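Local coordinates for PKS_KS domain-containing protein (PDB 6SMO), which probably acts as a 3-oxoacyl-[acyl-carrier-protein] synthase, a thiolase-like ketosynthase whose pocket here holds a linear pentaketo-dodecanal, at residues B[117-129]-B[174-188]. Residues are numbered along the deposited sequence; the frame is centred on the assembly and turned at random.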
loop_
_atom_site.group_PDB
_atom_site.type_symbol
_atom_site.label_atom_id
_atom_site.label_comp_id
_atom_site.label_asym_id
_atom_site.label_seq_id
_atom_site.Cartn_x
_atom_site.Cartn_y
_atom_site.Cartn_z
ATOM N N ASP B 117 6.916 2.966 31.613
ATOM C CA ASP B 117 6.550 1.619 31.094
ATOM C C ASP B 117 7.205 1.381 29.727
ATOM O O ASP B 117 7.622 0.233 29.470
ATOM C CB ASP B 117 5.031 1.455 30.977
ATOM C CG ASP B 117 4.297 1.436 32.307
ATOM O OD1 ASP B 117 4.834 0.849 33.269
ATOM O OD2 ASP B 117 3.190 2.008 32.370
ATOM N N ILE B 118 7.281 2.417 28.885
ATOM C CA ILE B 118 7.715 2.318 27.458
ATOM C C ILE B 118 9.245 2.230 27.401
ATOM O O ILE B 118 9.909 3.139 27.935
ATOM C CB ILE B 118 7.186 3.507 26.627
ATOM C CG1 ILE B 118 5.663 3.643 26.714
ATOM C CG2 ILE B 118 7.653 3.405 25.181
ATOM C CD1 ILE B 118 5.148 5.017 26.349
ATOM N N ASP B 119 9.769 1.174 26.768
ATOM C CA ASP B 119 11.194 1.041 26.358
ATOM C C ASP B 119 11.288 1.360 24.860
ATOM O O ASP B 119 10.782 0.553 24.055
ATOM C CB ASP B 119 11.740 -0.353 26.679
ATOM C CG ASP B 119 13.198 -0.558 26.294
ATOM O OD1 ASP B 119 13.943 0.441 26.251
ATOM O OD2 ASP B 119 13.576 -1.718 26.039
ATOM N N GLY B 120 11.910 2.493 24.514
ATOM C CA GLY B 120 11.970 3.044 23.144
ATOM C C GLY B 120 12.461 2.031 22.123
ATOM O O GLY B 120 11.846 1.943 21.042
ATOM N N ARG B 121 13.522 1.287 22.455
ATOM C CA ARG B 121 14.203 0.315 21.554
ATOM C C ARG B 121 13.255 -0.836 21.187
ATOM O O ARG B 121 13.441 -1.416 20.098
ATOM C CB ARG B 121 15.472 -0.234 22.217
ATOM C CG ARG B 121 16.579 0.794 22.406
ATOM C CD ARG B 121 17.739 0.247 23.217
ATOM N NE ARG B 121 18.842 1.194 23.326
ATOM C CZ ARG B 121 18.916 2.195 24.204
ATOM N NH1 ARG B 121 19.974 2.989 24.205
ATOM N NH2 ARG B 121 17.941 2.406 25.073
ATOM N N ARG B 122 12.287 -1.153 22.057
ATOM C CA ARG B 122 11.353 -2.304 21.910
ATOM C C ARG B 122 9.936 -1.812 21.574
ATOM O O ARG B 122 8.994 -2.623 21.696
ATOM C CB ARG B 122 11.343 -3.132 23.201
ATOM C CG ARG B 122 12.712 -3.640 23.636
ATOM C CD ARG B 122 13.206 -4.798 22.790
ATOM N NE ARG B 122 12.439 -6.013 23.032
ATOM C CZ ARG B 122 12.614 -7.168 22.394
ATOM N NH1 ARG B 122 13.540 -7.284 21.455
ATOM N NH2 ARG B 122 11.856 -8.207 22.699
ATOM N N PHE B 123 9.788 -0.548 21.157
ATOM C CA PHE B 123 8.489 0.098 20.825
ATOM C C PHE B 123 8.559 0.698 19.415
ATOM O O PHE B 123 9.393 1.599 19.192
ATOM C CB PHE B 123 8.134 1.158 21.870
ATOM C CG PHE B 123 6.960 2.034 21.508
ATOM C CD1 PHE B 123 5.763 1.479 21.081
ATOM C CD2 PHE B 123 7.047 3.415 21.605
ATOM C CE1 PHE B 123 4.685 2.284 20.749
ATOM C CE2 PHE B 123 5.966 4.220 21.276
ATOM C CZ PHE B 123 4.788 3.653 20.847
ATOM N N GLY B 124 7.706 0.213 18.504
ATOM C CA GLY B 124 7.678 0.609 17.081
ATOM C C GLY B 124 6.288 1.015 16.621
ATOM O O GLY B 124 5.307 0.626 17.284
ATOM N N VAL B 125 6.209 1.761 15.513
ATOM C CA VAL B 125 4.944 2.296 14.926
ATOM C C VAL B 125 4.700 1.614 13.573
ATOM O O VAL B 125 5.687 1.259 12.902
ATOM C CB VAL B 125 4.998 3.830 14.782
ATOM C CG1 VAL B 125 3.733 4.395 14.154
ATOM C CG2 VAL B 125 5.272 4.508 16.115
ATOM N N ALA B 126 3.428 1.439 13.202
ATOM C CA ALA B 126 2.979 0.901 11.896
ATOM C C ALA B 126 1.598 1.474 11.554
ATOM O O ALA B 126 0.590 0.779 11.786
ATOM C CB ALA B 126 2.968 -0.608 11.937
ATOM N N ILE B 127 1.563 2.708 11.039
ATOM C CA ILE B 127 0.321 3.418 10.608
ATOM C C ILE B 127 0.258 3.391 9.078
ATOM O O ILE B 127 1.130 4.012 8.438
ATOM C CB ILE B 127 0.273 4.855 11.169
ATOM C CG1 ILE B 127 0.271 4.856 12.701
ATOM C CG2 ILE B 127 -0.918 5.617 10.604
ATOM C CD1 ILE B 127 0.528 6.208 13.323
ATOM N N ALA B 128 -0.743 2.697 8.529
ATOM C CA ALA B 128 -0.940 2.472 7.077
ATOM C C ALA B 128 -1.873 3.541 6.497
ATOM O O ALA B 128 -2.567 4.223 7.278
ATOM C CB ALA B 128 -1.491 1.088 6.850
ATOM N N THR B 129 -1.879 3.671 5.169
ATOM C CA THR B 129 -2.741 4.609 4.401
ATOM C C THR B 129 -2.790 4.161 2.937
ATOM O O THR B 129 -1.800 3.565 2.473
ATOM C CB THR B 129 -2.234 6.052 4.519
ATOM O OG1 THR B 129 -3.275 6.923 4.074
ATOM C CG2 THR B 129 -0.974 6.309 3.723
ATOM N N VAL B 174 3.876 10.282 15.045
ATOM C CA VAL B 174 3.445 9.491 16.237
ATOM C C VAL B 174 4.686 8.890 16.911
ATOM O O VAL B 174 4.750 8.924 18.157
ATOM C CB VAL B 174 2.414 8.409 15.852
ATOM C CG1 VAL B 174 2.180 7.406 16.973
ATOM C CG2 VAL B 174 1.096 9.031 15.418
ATOM N N ALA B 175 5.627 8.365 16.118
ATOM C CA ALA B 175 6.908 7.779 16.585
ATOM C C ALA B 175 7.730 8.843 17.325
ATOM O O ALA B 175 8.367 8.496 18.340
ATOM C CB ALA B 175 7.673 7.206 15.416
ATOM N N LYS B 176 7.713 10.087 16.831
ATOM C CA LYS B 176 8.410 11.255 17.437
ATOM C C LYS B 176 7.785 11.589 18.798
ATOM O O LYS B 176 8.552 11.858 19.743
ATOM C CB LYS B 176 8.343 12.469 16.503
ATOM C CG LYS B 176 9.469 12.568 15.483
ATOM C CD LYS B 176 10.679 13.327 15.989
ATOM C CE LYS B 176 10.493 14.831 15.956
ATOM N NZ LYS B 176 11.627 15.538 16.596
ATOM N N LYS B 177 6.450 11.562 18.887
ATOM C CA LYS B 177 5.669 12.064 20.052
ATOM C C LYS B 177 5.877 11.158 21.275
ATOM O O LYS B 177 6.016 11.708 22.384
ATOM C CB LYS B 177 4.181 12.164 19.701
ATOM C CG LYS B 177 3.340 12.964 20.688
ATOM C CD LYS B 177 1.902 13.161 20.253
ATOM C CE LYS B 177 1.080 13.948 21.251
ATOM N NZ LYS B 177 1.457 15.382 21.273
ATOM N N TYR B 178 5.888 9.832 21.086
ATOM C CA TYR B 178 5.923 8.818 22.175
ATOM C C TYR B 178 7.280 8.100 22.223
ATOM O O TYR B 178 7.423 7.171 23.043
ATOM C CB TYR B 178 4.766 7.829 22.008
ATOM C CG TYR B 178 3.420 8.488 21.839
ATOM C CD1 TYR B 178 2.837 9.198 22.877
ATOM C CD2 TYR B 178 2.735 8.421 20.637
ATOM C CE1 TYR B 178 1.606 9.817 22.728
ATOM C CE2 TYR B 178 1.504 9.033 20.471
ATOM C CZ TYR B 178 0.937 9.734 21.520
ATOM O OH TYR B 178 -0.275 10.339 21.357
ATOM N N GLY B 179 8.241 8.517 21.389
ATOM C CA GLY B 179 9.642 8.049 21.426
ATOM C C GLY B 179 9.780 6.590 21.021
ATOM O O GLY B 179 10.401 5.825 21.784
ATOM N N ALA B 180 9.234 6.220 19.858
ATOM C CA ALA B 180 9.345 4.873 19.252
ATOM C C ALA B 180 10.657 4.776 18.464
ATOM O O ALA B 180 10.804 5.525 17.478
ATOM C CB ALA B 180 8.153 4.607 18.366
ATOM N N SER B 181 11.571 3.895 18.889
ATOM C CA SER B 181 12.919 3.702 18.288
ATOM C C SER B 181 12.979 2.407 17.464
ATOM O O SER B 181 13.911 2.287 16.648
ATOM C CB SER B 181 13.993 3.724 19.342
ATOM O OG SER B 181 13.887 4.889 20.147
ATOM N N MET B 182 12.041 1.476 17.673
ATOM C CA MET B 182 11.899 0.227 16.874
ATOM C C MET B 182 11.286 0.576 15.510
ATOM O O MET B 182 10.739 1.689 15.380
ATOM C CB MET B 182 11.014 -0.787 17.611
ATOM C CG MET B 182 10.828 -2.124 16.905
ATOM S SD MET B 182 12.383 -2.938 16.469
ATOM C CE MET B 182 11.831 -4.014 15.147
ATOM N N SER B 183 11.405 -0.332 14.535
ATOM C CA SER B 183 10.882 -0.223 13.144
ATOM C C SER B 183 9.646 0.681 13.075
ATOM O O SER B 183 8.634 0.353 13.729
ATOM C CB SER B 183 10.566 -1.588 12.586
ATOM O OG SER B 183 9.869 -1.483 11.352
ATOM N N VAL B 184 9.733 1.766 12.297
ATOM C CA VAL B 184 8.585 2.630 11.886
ATOM C C VAL B 184 8.346 2.399 10.389
ATOM O O VAL B 184 9.286 2.630 9.604
ATOM C CB VAL B 184 8.849 4.116 12.201
ATOM C CG1 VAL B 184 7.738 5.018 11.682
ATOM C CG2 VAL B 184 9.061 4.342 13.691
ATOM N N SER B 185 7.144 1.949 10.014
ATOM C CA SER B 185 6.785 1.549 8.628
ATOM C C SER B 185 5.463 2.198 8.206
ATOM O O SER B 185 4.656 2.546 9.093
ATOM C CB SER B 185 6.718 0.048 8.499
ATOM O OG SER B 185 5.715 -0.492 9.347
ATOM N N ASN B 186 5.281 2.313 6.890
ATOM C CA ASN B 186 4.038 2.813 6.256
ATOM C C ASN B 186 3.667 1.842 5.135
ATOM O O ASN B 186 4.261 1.926 4.066
ATOM C CB ASN B 186 4.155 4.245 5.730
ATOM C CG ASN B 186 2.949 4.664 4.919
ATOM O OD1 ASN B 186 3.087 5.249 3.859
ATOM N ND2 ASN B 186 1.763 4.359 5.402
ATOM N N ILE B 187 2.771 0.904 5.421
ATOM C CA ILE B 187 2.293 -0.056 4.392
ATOM C C ILE B 187 1.177 0.658 3.630
ATOM O O ILE B 187 0.297 1.197 4.279
ATOM C CB ILE B 187 1.842 -1.367 5.061
ATOM C CG1 ILE B 187 3.032 -2.079 5.705
ATOM C CG2 ILE B 187 1.124 -2.264 4.075
ATOM C CD1 ILE B 187 2.669 -3.297 6.497
ATOM N N SER B 188 1.243 0.675 2.303
ATOM C CA SER B 188 0.237 1.405 1.493
ATOM C C SER B 188 -0.493 0.471 0.527
ATOM O O SER B 188 -0.800 0.910 -0.573
ATOM C CB SER B 188 0.857 2.564 0.784
ATOM O OG SER B 188 1.963 2.141 0.015
#
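Strand 123-128 runs alongside 180-188 in the same direction, while helix residues 174-178 lie over one face of strand 123-128 and run nearly antiparallel to it, the axes of these two short segments meeting at 151° and 8.7 Å apart. Two sound backbone bonds join the segments where 180-182 draws level with the start of the strand: S181 N reaches G120 O at 2.9 Å and M182 N reaches F123 O at 3.1 Å, each donor lying above the carbonyl plane of its acceptor. G120 O also takes F123 N, which arrives from the opposite face of that carbonyl. Farther along, 183-187 runs beside the strand in the parallel sense, with weak bonds from V125 N to S183 O, S185 N to V125 O and T129 N to I187 O. N186 secures the far end: with CG anti to its own backbone N (chi1 172°), its ND2 gives I127 O a 3.1 Å hydrogen bond, in the carbonyl plane and on a lone pair, though I127 O sits 22° out of the amide plane of N186.

At the end of the helix, F123 lays CD2 3.6 Å from A180 CB, and its ring edge meets the carbonyl oxygens of Y178 and G179. V125 CG2 touches both A175 CB and A180 CB, 3.7 Å from each. I127 CD1 lies 3.6 Å from V174 CG2. Y178 directs its hydroxyl away to E105, and V184 O bonds H362 and Q164 of the neighbouring ketoacyl-synthase-like chain.

This is a right-handed beta-alpha-beta crossover of the N-terminal half of a thiolase fold, in which the short strand 184-185 borders the sheet within its chain and faces the partner subunit, as in ketosynthase dimers.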